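Sister chromatid cohesion protein (Chaetomium thermophilum, PDB 5T8V) probably acts as a cohesin loader that associates with chromatin, this chain being the helical HEAT-repeat C-terminal part of the protein. Local coordinates at residues A[610-621]-A[632-640]; A[667-675]-A[697-708]. All coordinates share one frame; numbering follows the deposited sequence.

Contact 1 (A[610-621]-A[632-640])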
loop_
_atom_site.group_PDB
_atom_site.type_symbol
_atom_site.label_atom_id
_atom_site.label_comp_id
_atom_site.label_asym_id
_atom_site.label_seq_id
_atom_site.Cartn_x
_atom_site.Cartn_y
_atom_site.Cartn_z
ATOM N N PHE A 610 9.884 -15.241 9.063
ATOM C CA PHE A 610 9.782 -14.361 7.902
ATOM C C PHE A 610 8.395 -14.395 7.274
ATOM O O PHE A 610 7.611 -13.452 7.440
ATOM C CB PHE A 610 10.840 -14.751 6.868
ATOM C CG PHE A 610 10.924 -13.813 5.703
ATOM C CD1 PHE A 610 11.273 -12.488 5.889
ATOM C CD2 PHE A 610 10.671 -14.259 4.420
ATOM C CE1 PHE A 610 11.358 -11.623 4.817
ATOM C CE2 PHE A 610 10.754 -13.399 3.345
ATOM C CZ PHE A 610 11.099 -12.078 3.545
ATOM N N GLY A 611 8.081 -15.479 6.566
ATOM C CA GLY A 611 6.779 -15.644 5.953
ATOM C C GLY A 611 5.664 -15.077 6.802
ATOM O O GLY A 611 5.003 -14.110 6.405
ATOM N N ALA A 612 5.482 -15.639 7.999
ATOM C CA ALA A 612 4.399 -15.199 8.871
ATOM C C ALA A 612 4.387 -13.681 8.995
ATOM O O ALA A 612 3.412 -13.019 8.622
ATOM C CB ALA A 612 4.533 -15.851 10.247
ATOM N N ILE A 613 5.486 -13.106 9.488
ATOM C CA ILE A 613 5.472 -11.673 9.756
ATOM C C ILE A 613 5.306 -10.895 8.461
ATOM O O ILE A 613 4.647 -9.847 8.441
ATOM C CB ILE A 613 6.732 -11.245 10.540
ATOM C CG1 ILE A 613 8.010 -11.646 9.800
ATOM C CG2 ILE A 613 6.692 -11.855 11.944
ATOM C CD1 ILE A 613 9.291 -11.310 10.547
ATOM N N LEU A 614 5.843 -11.412 7.353
ATOM C CA LEU A 614 5.640 -10.746 6.071
ATOM C C LEU A 614 4.152 -10.563 5.802
ATOM O O LEU A 614 3.702 -9.473 5.429
ATOM C CB LEU A 614 6.308 -11.542 4.950
ATOM C CG LEU A 614 6.130 -10.991 3.531
ATOM C CD1 LEU A 614 6.582 -9.541 3.431
ATOM C CD2 LEU A 614 6.885 -11.856 2.528
ATOM N N ASN A 615 3.362 -11.616 6.030
ATOM C CA ASN A 615 1.917 -11.489 5.884
ATOM C C ASN A 615 1.386 -10.372 6.772
ATOM O O ASN A 615 0.655 -9.490 6.307
ATOM C CB ASN A 615 1.237 -12.819 6.206
ATOM C CG ASN A 615 1.378 -13.826 5.083
ATOM O OD1 ASN A 615 0.427 -14.093 4.350
ATOM N ND2 ASN A 615 2.576 -14.378 4.930
ATOM N N ILE A 616 1.771 -10.377 8.052
ATOM C CA ILE A 616 1.341 -9.315 8.958
ATOM C C ILE A 616 1.624 -7.960 8.333
ATOM O O ILE A 616 0.800 -7.040 8.398
ATOM C CB ILE A 616 2.030 -9.467 10.328
ATOM C CG1 ILE A 616 1.364 -10.588 11.128
ATOM C CG2 ILE A 616 1.993 -8.152 11.117
ATOM C CD1 ILE A 616 2.110 -10.982 12.385
ATOM N N LEU A 617 2.789 -7.823 7.702
ATOM C CA LEU A 617 3.135 -6.560 7.065
ATOM C C LEU A 617 2.213 -6.281 5.885
ATOM O O LEU A 617 1.625 -5.198 5.784
ATOM C CB LEU A 617 4.597 -6.593 6.623
ATOM C CG LEU A 617 5.263 -5.244 6.371
ATOM C CD1 LEU A 617 5.402 -4.459 7.671
ATOM C CD2 LEU A 617 6.620 -5.449 5.715
ATOM N N LEU A 618 2.053 -7.263 4.995
ATOM C CA LEU A 618 1.238 -7.058 3.801
ATOM C C LEU A 618 -0.182 -6.649 4.172
ATOM O O LEU A 618 -0.699 -5.640 3.678
ATOM C CB LEU A 618 1.236 -8.330 2.951
ATOM C CG LEU A 618 2.560 -8.631 2.238
ATOM C CD1 LEU A 618 2.643 -10.088 1.802
ATOM C CD2 LEU A 618 2.740 -7.716 1.039
ATOM N N ASN A 619 -0.824 -7.410 5.061
ATOM C CA ASN A 619 -2.185 -7.082 5.467
ATOM C C ASN A 619 -2.272 -5.727 6.155
ATOM O O ASN A 619 -3.359 -5.143 6.207
ATOM C CB ASN A 619 -2.742 -8.166 6.390
ATOM C CG ASN A 619 -2.970 -9.482 5.673
ATOM O OD1 ASN A 619 -3.856 -9.593 4.824
ATOM N ND2 ASN A 619 -2.176 -10.490 6.016
ATOM N N SER A 620 -1.161 -5.210 6.681
ATOM C CA SER A 620 -1.182 -3.899 7.315
ATOM C C SER A 620 -1.066 -2.760 6.310
ATOM O O SER A 620 -0.979 -1.599 6.723
ATOM C CB SER A 620 -0.062 -3.790 8.354
ATOM O OG SER A 620 1.203 -3.656 7.732
ATOM N N MET A 621 -1.055 -3.061 5.008
ATOM C CA MET A 621 -1.126 -1.997 4.011
ATOM C C MET A 621 -2.503 -1.348 4.007
ATOM O O MET A 621 -2.623 -0.137 3.791
ATOM C CB MET A 621 -0.796 -2.549 2.626
ATOM C CG MET A 621 0.657 -2.948 2.447
ATOM S SD MET A 621 1.015 -3.567 0.792
ATOM C CE MET A 621 -0.060 -4.999 0.700
ATOM N N SER A 632 4.689 0.655 6.599
ATOM C CA SER A 632 4.556 -0.703 6.082
ATOM C C SER A 632 4.976 -0.775 4.619
ATOM O O SER A 632 5.720 -1.677 4.220
ATOM C CB SER A 632 3.117 -1.191 6.251
ATOM O OG SER A 632 2.833 -1.478 7.608
ATOM N N LEU A 633 4.500 0.164 3.800
ATOM C CA LEU A 633 4.891 0.182 2.394
ATOM C C LEU A 633 6.403 0.293 2.254
ATOM O O LEU A 633 7.021 -0.424 1.458
ATOM C CB LEU A 633 4.197 1.337 1.670
ATOM C CG LEU A 633 2.669 1.263 1.616
ATOM C CD1 LEU A 633 2.095 2.553 1.061
ATOM C CD2 LEU A 633 2.215 0.076 0.781
ATOM N N LYS A 634 7.017 1.189 3.027
ATOM C CA LYS A 634 8.468 1.332 3.005
ATOM C C LYS A 634 9.150 -0.001 3.295
ATOM O O LYS A 634 10.052 -0.430 2.560
ATOM C CB LYS A 634 8.884 2.396 4.022
ATOM C CG LYS A 634 10.376 2.683 4.092
ATOM C CD LYS A 634 10.642 4.160 4.381
ATOM C CE LYS A 634 9.946 4.644 5.655
ATOM N NZ LYS A 634 10.114 6.112 5.866
ATOM N N SER A 635 8.718 -0.683 4.357
ATOM C CA SER A 635 9.339 -1.952 4.716
ATOM C C SER A 635 9.128 -2.999 3.628
ATOM O O SER A 635 10.016 -3.818 3.371
ATOM C CB SER A 635 8.787 -2.440 6.054
ATOM O OG SER A 635 9.157 -1.555 7.096
ATOM N N ILE A 636 7.965 -2.988 2.975
ATOM C CA ILE A 636 7.713 -3.948 1.904
ATOM C C ILE A 636 8.632 -3.678 0.719
ATOM O O ILE A 636 9.144 -4.611 0.087
ATOM C CB ILE A 636 6.229 -3.915 1.492
ATOM C CG1 ILE A 636 5.358 -4.414 2.647
ATOM C CG2 ILE A 636 5.996 -4.774 0.253
ATOM C CD1 ILE A 636 3.868 -4.212 2.439
ATOM N N ASN A 637 8.852 -2.402 0.393
ATOM C CA ASN A 637 9.814 -2.065 -0.650
ATOM C C ASN A 637 11.199 -2.582 -0.293
ATOM O O ASN A 637 11.872 -3.211 -1.117
ATOM C CB ASN A 637 9.846 -0.553 -0.875
ATOM C CG ASN A 637 8.738 -0.076 -1.795
ATOM O OD1 ASN A 637 8.776 -0.313 -3.002
ATOM N ND2 ASN A 637 7.751 0.608 -1.230
ATOM N N GLN A 638 11.642 -2.333 0.943
ATOM C CA GLN A 638 12.949 -2.832 1.358
ATOM C C GLN A 638 13.018 -4.350 1.242
ATOM O O GLN A 638 14.034 -4.901 0.800
ATOM C CB GLN A 638 13.253 -2.384 2.787
ATOM C CG GLN A 638 13.495 -0.889 2.919
ATOM C CD GLN A 638 13.819 -0.466 4.337
ATOM O OE1 GLN A 638 13.527 -1.183 5.296
ATOM N NE2 GLN A 638 14.432 0.704 4.479
ATOM N N VAL A 639 11.945 -5.045 1.623
ATOM C CA VAL A 639 11.931 -6.503 1.530
ATOM C C VAL A 639 12.075 -6.942 0.080
ATOM O O VAL A 639 12.824 -7.876 -0.229
ATOM C CB VAL A 639 10.648 -7.070 2.171
ATOM C CG1 VAL A 639 10.477 -8.548 1.836
ATOM C CG2 VAL A 639 10.683 -6.889 3.678
ATOM N N MET A 640 11.357 -6.281 -0.831
ATOM C CA MET A 640 11.422 -6.651 -2.242
ATOM C C MET A 640 12.819 -6.417 -2.809
ATOM O O MET A 640 13.396 -7.299 -3.455
ATOM C CB MET A 640 10.384 -5.858 -3.035
ATOM C CG MET A 640 8.949 -6.299 -2.799
ATOM S SD MET A 640 7.743 -5.110 -3.424
ATOM C CE MET A 640 8.240 -4.975 -5.137
#
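Leu617 and Ile636 lie alongside each other, pointing opposite ways, at the middle of this contact, Leu617 CD2 lying 3.5 Å from Ile636 CG1. Leu617 carries its CG anti to the backbone N (chi1 -160°), which sends both methyls to the partner helix: CD2 also reaches the CB of Ser635, while CD1 lies against Ser632. Ile636 answers with its longer branch. CG1 takes the leucine, and CD1 runs on to touch two more side chains, with Leu618 CD2 at 3.9 Å and Met621 SD at 3.4 Å, both crossing it at about a right angle. In Met621, chi1 of -70° and an extended chi2 carry the sulfur to Ile636 CD1, and its CG also meets Leu633 CD2, again crosswise, at 3.8 Å. At the other end Val639 CG1 approaches Phe610 at the ring edge, near the ring plane, 4.0 Å from CZ.

The polar part is a pair of buried hydroxyls, Ser620 OG and Ser632 OG, 2.7 Å apart. Each also has a backbone carbonyl nearby in sequence: Ser620 OG donates to Leu617 O, which also takes the Ser620 backbone N-H, and Ser632 OG bonds to Val628 O one turn back.

The two helix axes approach to 9.5 Å and run roughly antiparallel, at 135°, so this is a helical hairpin of the kind that builds HEAT-repeat solenoids. Further helices close round it. Helix 446-474 lies against Phe610 through Cys460 and Ile463, and its Ser464 hydroxyl bonds to Val639 O. Helix 652-660 covers Leu614 and Leu618 with Val653 and Leu656, and helix 666-682 follows on with Leu675 against Met621 and Ser671 against Leu633.

Contact 2 (A[667-675]-A[697-708])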
loop_
_atom_site.group_PDB
_atom_site.type_symbol
_atom_site.label_atom_id
_atom_site.label_comp_id
_atom_site.label_asym_id
_atom_site.label_seq_id
_atom_site.Cartn_x
_atom_site.Cartn_y
_atom_site.Cartn_z
ATOM N N GLN A 667 -6.485 5.957 -1.347
ATOM C CA GLN A 667 -5.032 6.079 -1.359
ATOM C C GLN A 667 -4.334 4.753 -1.078
ATOM O O GLN A 667 -3.134 4.629 -1.348
ATOM C CB GLN A 667 -4.596 7.151 -0.360
ATOM C CG GLN A 667 -4.741 8.560 -0.924
ATOM C CD GLN A 667 -4.899 9.621 0.147
ATOM O OE1 GLN A 667 -4.347 9.508 1.242
ATOM N NE2 GLN A 667 -5.665 10.662 -0.167
ATOM N N VAL A 668 -5.055 3.760 -0.553
ATOM C CA VAL A 668 -4.498 2.413 -0.467
ATOM C C VAL A 668 -4.271 1.856 -1.867
ATOM O O VAL A 668 -3.230 1.252 -2.152
ATOM C CB VAL A 668 -5.422 1.500 0.365
ATOM C CG1 VAL A 668 -4.868 0.080 0.424
ATOM C CG2 VAL A 668 -5.592 2.057 1.770
ATOM N N ARG A 669 -5.240 2.051 -2.762
ATOM C CA ARG A 669 -5.039 1.682 -4.158
ATOM C C ARG A 669 -3.993 2.579 -4.808
ATOM O O ARG A 669 -3.151 2.107 -5.585
ATOM C CB ARG A 669 -6.365 1.762 -4.916
ATOM C CG ARG A 669 -7.487 0.928 -4.301
ATOM C CD ARG A 669 -8.750 0.960 -5.158
ATOM N NE ARG A 669 -9.378 2.283 -5.182
ATOM C CZ ARG A 669 -10.478 2.627 -4.514
ATOM N NH1 ARG A 669 -11.119 1.752 -3.748
ATOM N NH2 ARG A 669 -10.949 3.863 -4.619
ATOM N N ASP A 670 -4.024 3.876 -4.488
ATOM C CA ASP A 670 -3.051 4.809 -5.044
ATOM C C ASP A 670 -1.623 4.349 -4.771
ATOM O O ASP A 670 -0.769 4.389 -5.664
ATOM C CB ASP A 670 -3.282 6.207 -4.470
ATOM C CG ASP A 670 -2.563 7.287 -5.252
ATOM O OD1 ASP A 670 -1.339 7.443 -5.062
ATOM O OD2 ASP A 670 -3.225 7.985 -6.049
ATOM N N SER A 671 -1.341 3.912 -3.541
ATOM C CA SER A 671 -0.012 3.396 -3.224
ATOM C C SER A 671 0.194 2.000 -3.804
ATOM O O SER A 671 1.305 1.656 -4.236
ATOM C CB SER A 671 0.193 3.383 -1.710
ATOM O OG SER A 671 0.145 4.696 -1.179
ATOM N N ALA A 672 -0.865 1.186 -3.822
ATOM C CA ALA A 672 -0.786 -0.123 -4.456
ATOM C C ALA A 672 -0.242 -0.015 -5.871
ATOM O O ALA A 672 0.465 -0.918 -6.338
ATOM C CB ALA A 672 -2.162 -0.786 -4.467
ATOM N N LEU A 673 -0.557 1.078 -6.571
ATOM C CA LEU A 673 0.055 1.308 -7.876
ATOM C C LEU A 673 1.567 1.447 -7.754
ATOM O O LEU A 673 2.317 0.899 -8.570
ATOM C CB LEU A 673 -0.547 2.551 -8.530
ATOM C CG LEU A 673 -2.038 2.475 -8.859
ATOM C CD1 LEU A 673 -2.516 3.785 -9.456
ATOM C CD2 LEU A 673 -2.327 1.325 -9.804
ATOM N N GLY A 674 2.036 2.179 -6.741
ATOM C CA GLY A 674 3.469 2.281 -6.523
ATOM C C GLY A 674 4.114 0.924 -6.325
ATOM O O GLY A 674 5.149 0.617 -6.928
ATOM N N LEU A 675 3.506 0.086 -5.482
ATOM C CA LEU A 675 4.045 -1.256 -5.281
ATOM C C LEU A 675 4.064 -2.046 -6.583
ATOM O O LEU A 675 5.056 -2.713 -6.897
ATOM C CB LEU A 675 3.238 -1.998 -4.218
ATOM C CG LEU A 675 3.222 -1.386 -2.816
ATOM C CD1 LEU A 675 2.591 -2.370 -1.843
ATOM C CD2 LEU A 675 4.620 -0.984 -2.347
ATOM N N ARG A 697 -7.682 0.047 -13.113
ATOM C CA ARG A 697 -7.725 1.222 -12.254
ATOM C C ARG A 697 -8.078 2.491 -13.018
ATOM O O ARG A 697 -8.357 3.513 -12.384
ATOM C CB ARG A 697 -6.381 1.399 -11.545
ATOM C CG ARG A 697 -5.964 0.207 -10.691
ATOM C CD ARG A 697 -6.580 0.246 -9.303
ATOM N NE ARG A 697 -8.035 0.119 -9.332
ATOM C CZ ARG A 697 -8.689 -1.033 -9.468
ATOM N NH1 ARG A 697 -8.024 -2.175 -9.597
ATOM N NH2 ARG A 697 -10.016 -1.039 -9.481
ATOM N N PHE A 698 -8.071 2.456 -14.354
ATOM C CA PHE A 698 -8.589 3.587 -15.115
ATOM C C PHE A 698 -10.030 3.890 -14.735
ATOM O O PHE A 698 -10.437 5.057 -14.727
ATOM C CB PHE A 698 -8.496 3.317 -16.621
ATOM C CG PHE A 698 -7.087 3.272 -17.162
ATOM C CD1 PHE A 698 -5.990 3.471 -16.337
ATOM C CD2 PHE A 698 -6.865 3.043 -18.512
ATOM C CE1 PHE A 698 -4.708 3.431 -16.846
ATOM C CE2 PHE A 698 -5.583 3.004 -19.026
ATOM C CZ PHE A 698 -4.505 3.199 -18.193
ATOM N N SER A 699 -10.815 2.862 -14.417
ATOM C CA SER A 699 -12.210 3.036 -14.018
ATOM C C SER A 699 -12.363 3.027 -12.503
ATOM O O SER A 699 -13.310 2.446 -11.965
ATOM C CB SER A 699 -13.080 1.956 -14.653
ATOM O OG SER A 699 -12.758 0.671 -14.147
ATOM N N ASP A 700 -11.439 3.665 -11.794
ATOM C CA ASP A 700 -11.485 3.737 -10.343
ATOM C C ASP A 700 -12.168 5.027 -9.907
ATOM O O ASP A 700 -12.122 6.044 -10.603
ATOM C CB ASP A 700 -10.073 3.663 -9.758
ATOM C CG ASP A 700 -10.068 3.451 -8.256
ATOM O OD1 ASP A 700 -10.937 4.022 -7.563
ATOM O OD2 ASP A 700 -9.189 2.711 -7.768
ATOM N N ALA A 701 -12.809 4.972 -8.738
ATOM C CA ALA A 701 -13.564 6.120 -8.246
ATOM C C ALA A 701 -12.671 7.351 -8.118
ATOM O O ALA A 701 -12.960 8.407 -8.693
ATOM C CB ALA A 701 -14.211 5.781 -6.904
ATOM N N GLY A 702 -11.580 7.231 -7.365
ATOM C CA GLY A 702 -10.706 8.350 -7.108
ATOM C C GLY A 702 -10.155 8.965 -8.383
ATOM O O GLY A 702 -9.614 8.263 -9.242
ATOM N N PRO A 703 -10.280 10.289 -8.541
ATOM C CA PRO A 703 -9.706 10.941 -9.731
ATOM C C PRO A 703 -8.188 11.039 -9.714
ATOM O O PRO A 703 -7.605 11.416 -10.738
ATOM C CB PRO A 703 -10.352 12.333 -9.718
ATOM C CG PRO A 703 -10.717 12.568 -8.302
ATOM C CD PRO A 703 -11.073 11.231 -7.731
ATOM N N GLY A 704 -7.531 10.721 -8.602
ATOM C CA GLY A 704 -6.082 10.755 -8.544
ATOM C C GLY A 704 -5.470 9.400 -8.833
ATOM O O GLY A 704 -4.461 9.291 -9.540
ATOM N N VAL A 705 -6.085 8.350 -8.285
ATOM C CA VAL A 705 -5.607 6.995 -8.533
ATOM C C VAL A 705 -5.690 6.667 -10.017
ATOM O O VAL A 705 -4.834 5.953 -10.553
ATOM C CB VAL A 705 -6.398 5.987 -7.674
ATOM C CG1 VAL A 705 -7.873 5.996 -8.039
ATOM C CG2 VAL A 705 -5.817 4.591 -7.815
ATOM N N ARG A 706 -6.712 7.178 -10.707
ATOM C CA ARG A 706 -6.800 6.981 -12.150
ATOM C C ARG A 706 -5.624 7.641 -12.858
ATOM O O ARG A 706 -4.952 7.018 -13.689
ATOM C CB ARG A 706 -8.125 7.536 -12.677
ATOM C CG ARG A 706 -9.340 6.694 -12.317
ATOM C CD ARG A 706 -10.619 7.262 -12.920
ATOM N NE ARG A 706 -11.025 8.513 -12.285
ATOM C CZ ARG A 706 -12.158 9.156 -12.550
ATOM N NH1 ARG A 706 -13.014 8.669 -13.441
ATOM N NH2 ARG A 706 -12.440 10.288 -11.921
ATOM N N LYS A 707 -5.356 8.907 -12.531
ATOM C CA LYS A 707 -4.241 9.622 -13.143
ATOM C C LYS A 707 -2.931 8.870 -12.935
ATOM O O LYS A 707 -2.151 8.679 -13.878
ATOM C CB LYS A 707 -4.159 11.039 -12.569
ATOM C CG LYS A 707 -5.403 11.881 -12.850
ATOM C CD LYS A 707 -5.523 13.082 -11.917
ATOM C CE LYS A 707 -4.595 14.219 -12.317
ATOM N NZ LYS A 707 -4.862 15.453 -11.525
ATOM N N ARG A 708 -2.677 8.421 -11.704
ATOM C CA ARG A 708 -1.462 7.659 -11.435
ATOM C C ARG A 708 -1.421 6.386 -12.272
ATOM O O ARG A 708 -0.399 6.064 -12.895
ATOM C CB ARG A 708 -1.371 7.328 -9.945
ATOM C CG ARG A 708 -0.149 6.502 -9.581
ATOM C CD ARG A 708 0.122 6.527 -8.087
ATOM N NE ARG A 708 1.399 5.896 -7.762
ATOM C CZ ARG A 708 1.973 5.937 -6.564
ATOM N NH1 ARG A 708 1.390 6.582 -5.562
ATOM N NH2 ARG A 708 3.138 5.333 -6.368
#
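Arg697 sets its CG 3.9 Å from Leu673 CD2 at the start of this contact between successive layers of the HEAT-repeat solenoid. Helix 667-675 and helix 703-708 run nearly parallel (10°), preceded in the second segment by the turn through Asp700. Arg697 NE turns to Asp700 OD2 in a salt bridge, on the anti side of the carboxylate. Asp700 is the hub. The same OD2 forms a second salt bridge, to Arg669 NE at 2.6 Å, the guanidinium and carboxylate planes 50° apart, while OD1 accepts from Gly702 N above the carboxylate plane, an Asx turn leading toward helix 703-719. With an alanine here, Arg669 and Arg697 would probably both lose the carboxylate they share, and Gly702 N its acceptor. Arg669 NH1 is bonded to Asp663 O. Past the turn, Val705 CG2 packs on Leu673 CD1 at 3.8 Å. Arg708 then reaches back across helix 667-675, its chain stretched out, as a knob among Asp670, Ser671, Leu673 and Gly674. One face of its guanidinium lies over Asp670 O and Gly674 N, and its NH1 donates to Asp670 OD1 at 2.9 Å, with an N-H...O angle of 149°.

How the contacts relate
Contact 1 and contact 2 follow one another along the chain, with centres about 20 Å apart, and they join through helix 666-682. One side of that helix forms contact 2 with residues 697-708, while Leu675 and Ser671 reach the hairpin of contact 1; Ser671 also borders Arg708 in contact 2. Leu675 CD1 lies 3.3 Å from Met621 SD, and Ser671 CB lies 3.5 Å from Leu633 CD1. The joint is thus mainly apolar packing, as the centre of contact 1 is, whereas contact 2 adds salt bridges near the surface, round Asp700 and between Asp670 and Arg708. Together they tie successive helical layers of the solenoid, near the centre of the chain, with no ligand site involved in either.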